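Local coordinates for FAD-binding PCMH-type domain-containing protein (Gibberella zeae, PDB 6YJO), which probably oxidises oligosaccharides by means of a covalently bound FAD cofactor, as a member of the oxygen-dependent FAD-linked oxidoreductases, at residues S408-P411 with H412-K415; L465-E468 with E469-R473. All coordinates share one frame; numbering follows the deposited sequence.

How the contacts relate
Contact 1 comes first along the chain, in the loop between strands 380-386 and 417-423; contact 2 follows, capping and opening helix 467-475. Their centres lie about 16 Å apart, yet the two touch where the His412 ring packs against the backbone of Arg473, and Ala409 O of contact 1 accepts a hydrogen bond from Ser478 OG just after that helix. The loop connects two adjacent strands of the seven-stranded antiparallel sheet, whereas the helix falls in the berberine-like C-terminal region. The two thus join sheet and C-terminal region near the flavin, which is about 9 Å from the Phe410 side chain and about 11 Å from that of Val471.

Contact 1 (S408-P411 with H412-K415); sequences SAFP and HRDK
From Phe410 through Pro411 to His412 the backbone runs on without a break into a turn, which Lys415 N closes by a hydrogen bond of 2.9 Å to His412 O. The imidazole of His412 has a different neighbour at its face and at its edge. Pro411 lies alongside it and sets CG over the centre of one face, a CH-pi contact 3.5 Å from the ring centroid, for which the rigid pyrrolidine is well suited. Phe410 instead offers its own face to the edge of the histidine, a T-shaped pair with planes at 89° and centroids 5.4 Å apart. The anti placement of phenylalanine CG relative to the backbone N (chi1 -177°) carries the phenyl face to the edge of the imidazole, bringing Phe410 CE2 within 3.6 Å of His412 CB. This loop joins two adjacent antiparallel strands, 380-386 and 417-423, of the large sheet that, as in relatives of this family, probably forms part of the substrate domain, and the Phe410 side chain also comes close to the FAD-binding Tyr457. Both imidazole nitrogens have polar company, though each bond is weak: NE2 has Met456 O and Tyr474 O, while Lys415 NZ meets ND1 in the ring plane. The bent lysine spends its stronger bond on a salt bridge to Asp414 OD1, 2.7 Å from NZ and on the syn side. Arg413 reaches back with an extended chain, its CG 4.1 Å from Phe410 CD2, and its guanidinium lies edge-on near Ser408. Its length carries the charge back past Phe410 to Asp188, its salt-bridge partner, and Val394 O; Ser408 OG is bonded to Arg218 O.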
loop_
_atom_site.group_PDB
_atom_site.type_symbol
_atom_site.label_atom_id
_atom_site.label_comp_id
_atom_site.label_asym_id
_atom_site.label_seq_id
_atom_site.Cartn_x
_atom_site.Cartn_y
_atom_site.Cartn_z
ATOM N N SER A 408 0.731 -16.642 3.110
ATOM C CA SER A 408 0.273 -15.261 3.130
ATOM C C SER A 408 -1.244 -15.204 3.034
ATOM O O SER A 408 -1.858 -15.939 2.252
ATOM C CB SER A 408 0.900 -14.456 1.984
ATOM O OG SER A 408 0.444 -13.118 2.003
ATOM N N ALA A 409 -1.836 -14.307 3.828
ATOM C CA ALA A 409 -3.279 -14.110 3.800
ATOM C C ALA A 409 -3.735 -13.286 2.603
ATOM O O ALA A 409 -4.927 -13.294 2.288
ATOM C CB ALA A 409 -3.739 -13.439 5.092
ATOM N N PHE A 410 -2.826 -12.570 1.942
ATOM C CA PHE A 410 -3.168 -11.757 0.782
ATOM C C PHE A 410 -3.899 -12.608 -0.257
ATOM O O PHE A 410 -3.359 -13.634 -0.700
ATOM C CB PHE A 410 -1.910 -11.151 0.165
ATOM C CG PHE A 410 -2.183 -10.227 -0.995
ATOM C CD1 PHE A 410 -2.512 -8.896 -0.775
ATOM C CD2 PHE A 410 -2.102 -10.684 -2.301
ATOM C CE1 PHE A 410 -2.761 -8.044 -1.829
ATOM C CE2 PHE A 410 -2.348 -9.830 -3.364
ATOM C CZ PHE A 410 -2.678 -8.508 -3.125
ATOM N N PRO A 411 -5.104 -12.219 -0.678
ATOM C CA PRO A 411 -5.958 -13.140 -1.437
ATOM C C PRO A 411 -5.974 -12.936 -2.947
ATOM O O PRO A 411 -6.590 -13.735 -3.661
ATOM C CB PRO A 411 -7.341 -12.847 -0.852
ATOM C CG PRO A 411 -7.292 -11.353 -0.617
ATOM C CD PRO A 411 -5.850 -11.017 -0.257
ATOM N N HIS A 412 -5.312 -11.893 -3.457
ATOM C CA HIS A 412 -5.550 -11.417 -4.814
ATOM C C HIS A 412 -4.470 -11.840 -5.808
ATOM O O HIS A 412 -4.375 -11.251 -6.891
ATOM C CB HIS A 412 -5.698 -9.894 -4.810
ATOM C CG HIS A 412 -6.787 -9.395 -3.912
ATOM N ND1 HIS A 412 -8.097 -9.816 -4.021
ATOM C CD2 HIS A 412 -6.763 -8.508 -2.889
ATOM C CE1 HIS A 412 -8.830 -9.211 -3.105
ATOM N NE2 HIS A 412 -8.046 -8.412 -2.404
ATOM N N ARG A 413 -3.667 -12.855 -5.482
ATOM C CA ARG A 413 -2.664 -13.309 -6.442
ATOM C C ARG A 413 -3.294 -13.828 -7.726
ATOM O O ARG A 413 -2.615 -13.885 -8.758
ATOM C CB ARG A 413 -1.774 -14.381 -5.813
ATOM C CG ARG A 413 -0.894 -13.840 -4.706
ATOM C CD ARG A 413 -0.001 -14.897 -4.091
ATOM N NE ARG A 413 0.490 -14.438 -2.796
ATOM C CZ ARG A 413 1.368 -13.453 -2.642
ATOM N NH1 ARG A 413 1.857 -12.828 -3.704
ATOM N NH2 ARG A 413 1.758 -13.095 -1.426
ATOM N N ASP A 414 -4.574 -14.197 -7.690
ATOM C CA ASP A 414 -5.277 -14.635 -8.888
ATOM C C ASP A 414 -5.821 -13.474 -9.709
ATOM O O ASP A 414 -6.323 -13.699 -10.815
ATOM C CB ASP A 414 -6.421 -15.583 -8.510
ATOM C CG ASP A 414 -7.445 -14.928 -7.596
ATOM O OD1 ASP A 414 -7.207 -13.787 -7.143
ATOM O OD2 ASP A 414 -8.493 -15.554 -7.329
ATOM N N LYS A 415 -5.737 -12.249 -9.199
ATOM C CA LYS A 415 -6.225 -11.099 -9.941
ATOM C C LYS A 415 -5.190 -10.654 -10.971
ATOM O O LYS A 415 -3.992 -10.925 -10.852
ATOM C CB LYS A 415 -6.556 -9.947 -8.993
ATOM C CG LYS A 415 -7.506 -10.321 -7.854
ATOM C CD LYS A 415 -8.814 -10.917 -8.373
ATOM C CE LYS A 415 -9.776 -11.230 -7.231
ATOM N NZ LYS A 415 -9.207 -12.208 -6.262
HETATM O O HOH W 1 -0.866 -14.683 -0.653
#

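Contact 2 (L465-E468 with E469-R473)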
loop_
_atom_site.group_PDB
_atom_site.type_symbol
_atom_site.label_atom_id
_atom_site.label_comp_id
_atom_site.label_asym_id
_atom_site.label_seq_id
_atom_site.Cartn_x
_atom_site.Cartn_y
_atom_site.Cartn_z
ATOM N N LEU A 465 -16.338 2.388 3.011
ATOM C CA LEU A 465 -16.856 1.026 3.030
ATOM C C LEU A 465 -17.213 0.574 4.439
ATOM O O LEU A 465 -16.522 0.904 5.408
ATOM C CB LEU A 465 -15.835 0.062 2.426
ATOM C CG LEU A 465 -15.726 0.106 0.905
ATOM C CD1 LEU A 465 -14.684 -0.882 0.426
ATOM C CD2 LEU A 465 -17.076 -0.187 0.264
ATOM N N SER A 466 -18.300 -0.189 4.542
ATOM C CA SER A 466 -18.634 -0.849 5.796
ATOM C C SER A 466 -17.584 -1.905 6.114
ATOM O O SER A 466 -17.019 -2.531 5.213
ATOM C CB SER A 466 -20.022 -1.489 5.712
ATOM O OG SER A 466 -20.038 -2.552 4.770
ATOM N N ASN A 467 -17.303 -2.080 7.407
ATOM C CA ASN A 467 -16.361 -3.112 7.827
ATOM C C ASN A 467 -16.647 -4.439 7.133
ATOM O O ASN A 467 -15.728 -5.090 6.626
ATOM C CB ASN A 467 -16.409 -3.273 9.348
ATOM C CG ASN A 467 -15.449 -4.328 9.859
ATOM O OD1 ASN A 467 -15.782 -5.514 9.915
ATOM N ND2 ASN A 467 -14.250 -3.898 10.254
ATOM N N GLU A 468 -17.916 -4.853 7.081
ATOM C CA GLU A 468 -18.239 -6.120 6.427
ATOM C C GLU A 468 -17.805 -6.115 4.966
ATOM O O GLU A 468 -17.211 -7.088 4.488
ATOM C CB GLU A 468 -19.738 -6.442 6.547
ATOM C CG GLU A 468 -20.708 -5.257 6.626
ATOM C CD GLU A 468 -22.022 -5.513 5.883
ATOM O OE1 GLU A 468 -22.628 -4.551 5.362
ATOM O OE2 GLU A 468 -22.444 -6.686 5.815
ATOM N N GLU A 469 -18.075 -5.025 4.242
ATOM C CA GLU A 469 -17.713 -4.981 2.827
ATOM C C GLU A 469 -16.208 -4.844 2.647
ATOM O O GLU A 469 -15.616 -5.504 1.783
ATOM C CB GLU A 469 -18.438 -3.827 2.137
ATOM C CG GLU A 469 -18.117 -3.673 0.654
ATOM C CD GLU A 469 -18.709 -4.783 -0.197
ATOM O OE1 GLU A 469 -19.333 -5.707 0.376
ATOM O OE2 GLU A 469 -18.559 -4.730 -1.438
ATOM N N ALA A 470 -15.571 -3.992 3.451
ATOM C CA ALA A 470 -14.144 -3.746 3.281
ATOM C C ALA A 470 -13.338 -5.019 3.507
ATOM O O ALA A 470 -12.505 -5.395 2.675
ATOM C CB ALA A 470 -13.682 -2.646 4.235
ATOM N N VAL A 471 -13.575 -5.702 4.630
ATOM C CA VAL A 471 -12.789 -6.893 4.928
ATOM C C VAL A 471 -13.132 -8.020 3.960
ATOM O O VAL A 471 -12.283 -8.872 3.666
ATOM C CB VAL A 471 -12.982 -7.321 6.399
ATOM C CG1 VAL A 471 -12.535 -6.204 7.340
ATOM C CG2 VAL A 471 -14.428 -7.724 6.687
ATOM N N LYS A 472 -14.366 -8.052 3.447
ATOM C CA LYS A 472 -14.699 -9.018 2.403
ATOM C C LYS A 472 -13.813 -8.829 1.177
ATOM O O LYS A 472 -13.337 -9.807 0.588
ATOM C CB LYS A 472 -16.175 -8.898 2.015
ATOM C CG LYS A 472 -16.524 -9.541 0.667
ATOM C CD LYS A 472 -18.029 -9.701 0.475
ATOM C CE LYS A 472 -18.365 -10.199 -0.930
ATOM N NZ LYS A 472 -19.606 -11.023 -0.968
ATOM N N ARG A 473 -13.574 -7.577 0.785
ATOM C CA ARG A 473 -12.897 -7.271 -0.468
ATOM C C ARG A 473 -11.380 -7.233 -0.328
ATOM O O ARG A 473 -10.670 -7.661 -1.245
ATOM C CB ARG A 473 -13.402 -5.932 -1.017
ATOM C CG ARG A 473 -14.893 -5.910 -1.323
ATOM C CD ARG A 473 -15.265 -6.853 -2.460
ATOM N NE ARG A 473 -16.711 -6.915 -2.657
ATOM C CZ ARG A 473 -17.326 -7.772 -3.468
ATOM N NH1 ARG A 473 -16.626 -8.653 -4.172
ATOM N NH2 ARG A 473 -18.650 -7.746 -3.571
#
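Ser466 OG has two partners: it accepts a capping bond of 3.2 Å from Glu469 N and donates weakly to Glu468 OE1, 3.3 Å away. The N-cap serine suits the start of helix 467-475 because its short side chain folds back over the first turn; a chi1 of 66° puts OG between the backbone N and the carbonyl carbon, facing the amide three residues on. The serine carbonyl starts the helical ladder, its O taking Ala470 N at 2.7 Å almost head-on to the C=O bond. Val471 N then bonds to Asn467 O, and Lys472 N to Glu468 O at 3.2 Å, from above the carbonyl plane. Beta-branched Val471 lies against the carbonyl of Asn467, though the approach of CG2 is doubtfully short. On another flank Leu465, still ahead of the helix, lays CB 3.9 Å from Ala470 CB and CD2 3.7 Å from Glu469 CG, so the small alanine and the aliphatic part of the glutamate give the leucine a greasy seat. Glu469 bends at chi2 (71°) and sends its carboxylate along the helix to Arg473, whose NE donates to Glu469 OE2 at 3.1 Å; the bond is straight but enters from above the carboxylate plane. Lys472 CE lies over a face of that guanidinium, and both cations pair with Asp451. Arg473 also makes a cation-pi contact with Trp454, and Asn467 ND2 bonds to Gly500 O and Pro498 O. The helix, following helix 431-446 and preceding helix 479-489 in the chain, is thus tied to chain on both sides of it in sequence.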